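Local coordinates for protein putative polyketide cyclase (Acidithiobacillus ferrooxidans, PDB 3F9S) that probably acts as a polyketide cyclase of the SnoaL-like family, within the NTF2-like fold, at residues S3-T16 and F72-M86. Numbering follows the deposited sequence. Where two conformers were deposited one is given.
Sequences SISSKAKEILTQFT and FDIQGLFADGDAVVM
K9 puts CG anti to its own carbonyl carbon (chi1 -70°) and runs fully extended from there, which carries its chain over L77, the two side chains passing in opposite directions. CD rests on L77 CB at 3.7 Å, CE meets A79 CB, and NZ donates to L77 O at 3.1 Å. That ammonium sits above the carbonyl plane, 52° out of it, so it misses the lone pairs; its stronger partner is D80 of the second subunit, a salt bridge across the dimer interface to a carboxylate that also accepts from A79 N. Cut back to an alanine here, the side chain would probably no longer cover L77 CB and A79, and D80 of the second subunit would lose its charged partner.

T16 turns OG1 beside the backbone N, which leaves CG2 anti to that N and pressed on F72 CB at 3.5 Å. Its OG1 bonds back to L12 O, sharing this acceptor with T16 N from the opposite face, and meets M86 SE tip to tip at 3.3 Å. Between these ends, I74 CD1 lies against T13 CA, L77 CD1 touches T13 OG1, and L12 slides past V84, CD1 to CG1 3.6 Å. A8 CB meets V84 CG2 at 3.7 Å, and I4 lays CG1 on G81 O in the type II' turn of the hairpin.

Helix 8-16 thus packs on one face of the hairpin, its axis 9.4 Å from strand 72-80 at 139°, as in the helix-on-curved-sheet layout of NTF2-like folds. Strand 107-118 extends this floor, with F118 touching I4, L12 and V84, while F78 and V85 on the hairpin's other face pack against the second subunit.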
loop_
_atom_site.group_PDB
_atom_site.type_symbol
_atom_site.label_atom_id
_atom_site.label_comp_id
_atom_site.label_asym_id
_atom_site.label_seq_id
_atom_site.Cartn_x
_atom_site.Cartn_y
_atom_site.Cartn_z
ATOM N N SER A 3 -6.951 17.511 -13.266
ATOM C CA SER A 3 -6.389 17.458 -11.903
ATOM C C SER A 3 -7.532 17.721 -10.899
ATOM O O SER A 3 -8.714 17.866 -11.281
ATOM C CB SER A 3 -5.162 18.360 -11.653
ATOM O OG SER A 3 -4.514 17.981 -10.448
ATOM N N ILE A 4 -7.181 17.782 -9.626
ATOM C CA ILE A 4 -8.194 17.780 -8.602
ATOM C C ILE A 4 -8.939 19.072 -8.415
ATOM O O ILE A 4 -8.468 20.161 -8.765
ATOM C CB ILE A 4 -7.653 17.343 -7.227
ATOM C CG1 ILE A 4 -6.600 18.322 -6.688
ATOM C CG2 ILE A 4 -7.149 15.905 -7.246
ATOM C CD1 ILE A 4 -6.336 18.044 -5.255
ATOM N N SER A 5 -10.115 18.935 -7.820
ATOM C CA SER A 5 -10.855 20.093 -7.388
ATOM C C SER A 5 -10.546 20.213 -5.902
ATOM O O SER A 5 -9.972 19.295 -5.268
ATOM C CB SER A 5 -12.356 19.961 -7.630
ATOM O OG SER A 5 -13.008 19.233 -6.610
ATOM N N SER A 6 -11.001 21.325 -5.348
ATOM C CA SER A 6 -10.865 21.622 -3.918
ATOM C C SER A 6 -11.499 20.573 -2.995
ATOM O O SER A 6 -11.176 20.512 -1.812
ATOM C CB SER A 6 -11.508 22.977 -3.605
ATOM O OG SER A 6 -12.901 22.952 -3.837
ATOM N N LYS A 7 -12.423 19.777 -3.527
ATOM C CA LYS A 7 -13.152 18.792 -2.746
ATOM C C LYS A 7 -12.717 17.345 -2.912
ATOM O O LYS A 7 -13.432 16.451 -2.482
ATOM C CB LYS A 7 -14.653 18.973 -3.006
ATOM C CG LYS A 7 -15.114 20.319 -2.464
ATOM C CD LYS A 7 -16.614 20.488 -2.435
ATOM C CE LYS A 7 -16.969 21.834 -1.762
ATOM N NZ LYS A 7 -16.452 21.982 -0.377
ATOM N N ALA A 8 -11.545 17.118 -3.502
ATOM C CA ALA A 8 -11.038 15.764 -3.751
ATOM C C ALA A 8 -11.118 14.853 -2.533
ATOM O O ALA A 8 -11.593 13.713 -2.625
ATOM C CB ALA A 8 -9.579 15.826 -4.272
ATOM N N LYS A 9 -10.676 15.344 -1.379
ATOM C CA LYS A 9 -10.699 14.484 -0.172
ATOM C C LYS A 9 -12.119 14.110 0.267
ATOM O O LYS A 9 -12.390 12.940 0.620
ATOM C CB LYS A 9 -9.951 15.127 0.987
ATOM C CG LYS A 9 -8.459 15.142 0.720
ATOM C CD LYS A 9 -7.733 15.641 1.924
ATOM C CE LYS A 9 -6.235 15.778 1.699
ATOM N NZ LYS A 9 -5.522 16.143 2.953
ATOM N N GLU A 10 -13.000 15.107 0.226
ATOM C CA GLU A 10 -14.404 14.900 0.582
ATOM C C GLU A 10 -15.031 13.925 -0.417
ATOM O O GLU A 10 -15.788 13.044 -0.027
ATOM C CB GLU A 10 -15.145 16.241 0.669
ATOM C CG GLU A 10 -14.754 17.039 1.926
ATOM C CD GLU A 10 -15.027 18.540 1.842
ATOM O OE1 GLU A 10 -14.387 19.226 1.018
ATOM O OE2 GLU A 10 -15.834 19.056 2.646
ATOM N N ILE A 11 -14.687 14.079 -1.690
ATOM C CA ILE A 11 -15.184 13.205 -2.754
ATOM C C ILE A 11 -14.777 11.756 -2.506
ATOM O O ILE A 11 -15.630 10.873 -2.536
ATOM C CB ILE A 11 -14.708 13.679 -4.134
ATOM C CG1 ILE A 11 -15.445 14.955 -4.525
ATOM C CG2 ILE A 11 -14.917 12.586 -5.201
ATOM C CD1 ILE A 11 -14.743 15.703 -5.596
ATOM N N LEU A 12 -13.495 11.518 -2.233
ATOM C CA LEU A 12 -13.005 10.160 -1.940
ATOM C C LEU A 12 -13.672 9.571 -0.738
ATOM O O LEU A 12 -14.021 8.398 -0.742
ATOM C CB LEU A 12 -11.501 10.100 -1.660
ATOM C CG LEU A 12 -10.524 10.010 -2.811
ATOM C CD1 LEU A 12 -9.103 9.752 -2.268
ATOM C CD2 LEU A 12 -10.950 8.932 -3.810
ATOM N N THR A 13 -13.813 10.396 0.286
ATOM C CA THR A 13 -14.476 9.984 1.494
ATOM C C THR A 13 -15.910 9.526 1.191
ATOM O O THR A 13 -16.266 8.420 1.596
ATOM C CB THR A 13 -14.452 11.056 2.568
ATOM O OG1 THR A 13 -13.100 11.476 2.800
ATOM C CG2 THR A 13 -15.069 10.525 3.891
ATOM N N GLN A 14 -16.675 10.320 0.439
ATOM C CA GLN A 14 -18.082 9.981 0.127
ATOM C C GLN A 14 -18.153 8.764 -0.788
ATOM O O GLN A 14 -18.953 7.865 -0.573
ATOM C CB GLN A 14 -18.827 11.152 -0.534
ATOM C CG GLN A 14 -20.354 11.000 -0.458
ATOM C CD GLN A 14 -21.151 12.019 -1.273
ATOM O OE1 GLN A 14 -20.703 12.508 -2.314
ATOM N NE2 GLN A 14 -22.365 12.299 -0.822
ATOM N N PHE A 15 -17.327 8.781 -1.832
ATOM C CA PHE A 15 -17.210 7.685 -2.783
ATOM C C PHE A 15 -16.920 6.359 -2.088
ATOM O O PHE A 15 -17.593 5.367 -2.331
ATOM C CB PHE A 15 -16.093 8.020 -3.769
ATOM C CG PHE A 15 -15.427 6.832 -4.401
ATOM C CD1 PHE A 15 -16.064 6.045 -5.337
ATOM C CD2 PHE A 15 -14.121 6.529 -4.043
ATOM C CE1 PHE A 15 -15.386 4.957 -5.916
ATOM C CE2 PHE A 15 -13.463 5.476 -4.599
ATOM C CZ PHE A 15 -14.084 4.688 -5.526
ATOM N N THR A 16 -15.932 6.377 -1.195
ATOM C CA THR A 16 -15.528 5.187 -0.455
ATOM C C THR A 16 -16.681 4.707 0.389
ATOM O O THR A 16 -16.979 3.516 0.424
ATOM C CB THR A 16 -14.283 5.472 0.413
ATOM O OG1 THR A 16 -13.197 5.848 -0.449
ATOM C CG2 THR A 16 -13.876 4.252 1.237
ATOM N N PHE A 72 -14.741 0.225 4.664
ATOM C CA PHE A 72 -13.450 0.902 4.603
ATOM C C PHE A 72 -13.482 2.020 5.621
ATOM O O PHE A 72 -14.483 2.720 5.744
ATOM C CB PHE A 72 -13.202 1.475 3.231
ATOM C CG PHE A 72 -12.940 0.431 2.208
ATOM C CD1 PHE A 72 -13.995 -0.309 1.676
ATOM C CD2 PHE A 72 -11.648 0.165 1.789
ATOM C CE1 PHE A 72 -13.754 -1.296 0.725
ATOM C CE2 PHE A 72 -11.398 -0.810 0.838
ATOM C CZ PHE A 72 -12.452 -1.529 0.286
ATOM N N ASP A 73 -12.378 2.165 6.340
ATOM C CA ASP A 73 -12.221 3.142 7.391
ATOM C C ASP A 73 -10.980 3.919 7.007
ATOM O O ASP A 73 -9.863 3.475 7.253
ATOM C CB ASP A 73 -12.081 2.386 8.719
ATOM C CG ASP A 73 -11.763 3.279 9.894
ATOM O OD1 ASP A 73 -11.773 4.523 9.768
ATOM O OD2 ASP A 73 -11.488 2.688 10.956
ATOM N N ILE A 74 -11.202 5.099 6.431
ATOM C CA ILE A 74 -10.125 5.913 5.903
ATOM C C ILE A 74 -9.318 6.389 7.093
ATOM O O ILE A 74 -9.877 6.855 8.086
ATOM C CB ILE A 74 -10.650 7.105 5.086
ATOM C CG1 ILE A 74 -11.406 6.621 3.848
ATOM C CG2 ILE A 74 -9.498 8.018 4.634
ATOM C CD1 ILE A 74 -12.069 7.733 3.085
ATOM N N GLN A 75 -8.014 6.211 6.983
ATOM C CA GLN A 75 -7.067 6.628 7.993
ATOM C C GLN A 75 -6.459 7.956 7.626
ATOM O O GLN A 75 -6.386 8.840 8.464
ATOM C CB GLN A 75 -5.977 5.584 8.169
ATOM C CG GLN A 75 -6.535 4.249 8.600
ATOM C CD GLN A 75 -7.311 4.330 9.878
ATOM O OE1 GLN A 75 -8.544 4.240 9.881
ATOM N NE2 GLN A 75 -6.609 4.574 10.961
ATOM N N GLY A 76 -5.947 8.077 6.417
ATOM C CA GLY A 76 -5.331 9.309 5.982
ATOM C C GLY A 76 -5.659 9.587 4.542
ATOM O O GLY A 76 -5.933 8.662 3.770
ATOM N N LEU A 77 -5.664 10.873 4.195
ATOM C CA LEU A 77 -5.857 11.311 2.808
ATOM C C LEU A 77 -4.713 12.259 2.553
ATOM O O LEU A 77 -4.538 13.202 3.311
ATOM C CB LEU A 77 -7.183 12.018 2.611
ATOM C CG LEU A 77 -8.397 11.105 2.672
ATOM C CD1 LEU A 77 -9.663 11.923 2.666
ATOM C CD2 LEU A 77 -8.402 10.102 1.526
ATOM N N PHE A 78 -3.929 11.968 1.517
ATOM C CA PHE A 78 -2.722 12.720 1.207
ATOM C C PHE A 78 -2.857 13.185 -0.233
ATOM O O PHE A 78 -2.729 12.382 -1.140
ATOM C CB PHE A 78 -1.506 11.830 1.428
ATOM C CG PHE A 78 -1.512 11.173 2.761
ATOM C CD1 PHE A 78 -0.976 11.812 3.870
ATOM C CD2 PHE A 78 -2.090 9.910 2.920
ATOM C CE1 PHE A 78 -1.002 11.188 5.126
ATOM C CE2 PHE A 78 -2.127 9.313 4.164
ATOM C CZ PHE A 78 -1.578 9.942 5.256
ATOM N N ALA A 79 -3.159 14.470 -0.419
ATOM C CA ALA A 79 -3.446 15.056 -1.724
ATOM C C ALA A 79 -2.170 15.663 -2.274
ATOM O O ALA A 79 -1.483 16.395 -1.577
ATOM C CB ALA A 79 -4.535 16.148 -1.636
ATOM N N ASP A 80 -1.838 15.333 -3.515
ATOM C CA ASP A 80 -0.691 15.951 -4.165
ATOM C C ASP A 80 -0.961 15.916 -5.647
ATOM O O ASP A 80 -1.086 14.839 -6.224
ATOM C CB ASP A 80 0.593 15.204 -3.840
ATOM C CG ASP A 80 1.821 15.859 -4.419
ATOM O OD1 ASP A 80 1.719 16.794 -5.239
ATOM O OD2 ASP A 80 2.923 15.477 -4.003
ATOM N N GLY A 81 -1.048 17.103 -6.244
ATOM C CA GLY A 81 -1.264 17.230 -7.684
ATOM C C GLY A 81 -2.619 16.672 -8.043
ATOM O O GLY A 81 -3.597 16.963 -7.360
ATOM N N ASP A 82 -2.637 15.797 -9.049
ATOM C CA ASP A 82 -3.839 15.110 -9.530
ATOM C C ASP A 82 -4.208 13.835 -8.783
ATOM O O ASP A 82 -5.057 13.070 -9.255
ATOM C CB ASP A 82 -3.695 14.809 -11.045
ATOM C CG ASP A 82 -2.622 13.748 -11.392
ATOM O OD1 ASP A 82 -1.776 13.367 -10.550
ATOM O OD2 ASP A 82 -2.599 13.310 -12.565
ATOM N N ALA A 83 -3.593 13.614 -7.626
ATOM C CA ALA A 83 -3.789 12.387 -6.878
ATOM C C ALA A 83 -4.104 12.652 -5.425
ATOM O O ALA A 83 -3.709 13.666 -4.859
ATOM C CB ALA A 83 -2.565 11.516 -6.975
ATOM N N VAL A 84 -4.841 11.716 -4.846
ATOM C CA VAL A 84 -5.075 11.689 -3.421
ATOM C C VAL A 84 -4.830 10.249 -3.014
ATOM O O VAL A 84 -5.469 9.347 -3.521
ATOM C CB VAL A 84 -6.456 12.127 -2.990
ATOM C CG1 VAL A 84 -6.541 12.114 -1.445
ATOM C CG2 VAL A 84 -6.750 13.545 -3.529
ATOM N N VAL A 85 -3.883 10.063 -2.117
ATOM C CA VAL A 85 -3.602 8.751 -1.560
ATOM C C VAL A 85 -4.487 8.587 -0.335
ATOM O O VAL A 85 -4.537 9.486 0.510
ATOM C CB VAL A 85 -2.153 8.580 -1.145
ATOM C CG1 VAL A 85 -1.937 7.119 -0.674
ATOM C CG2 VAL A 85 -1.177 8.900 -2.291
HETATM N N MSE A 86 -5.181 7.449 -0.239
HETATM C CA MSE A 86 -6.033 7.132 0.872
HETATM C C MSE A 86 -5.430 5.905 1.529
HETATM O O MSE A 86 -5.173 4.914 0.852
HETATM C CB MSE A 86 -7.427 6.768 0.359
HETATM C CG MSE A 86 -8.438 6.514 1.424
HETATM SE SE MSE A 86 -9.969 5.884 0.338
HETATM C CE MSE A 86 -9.687 4.069 0.107
#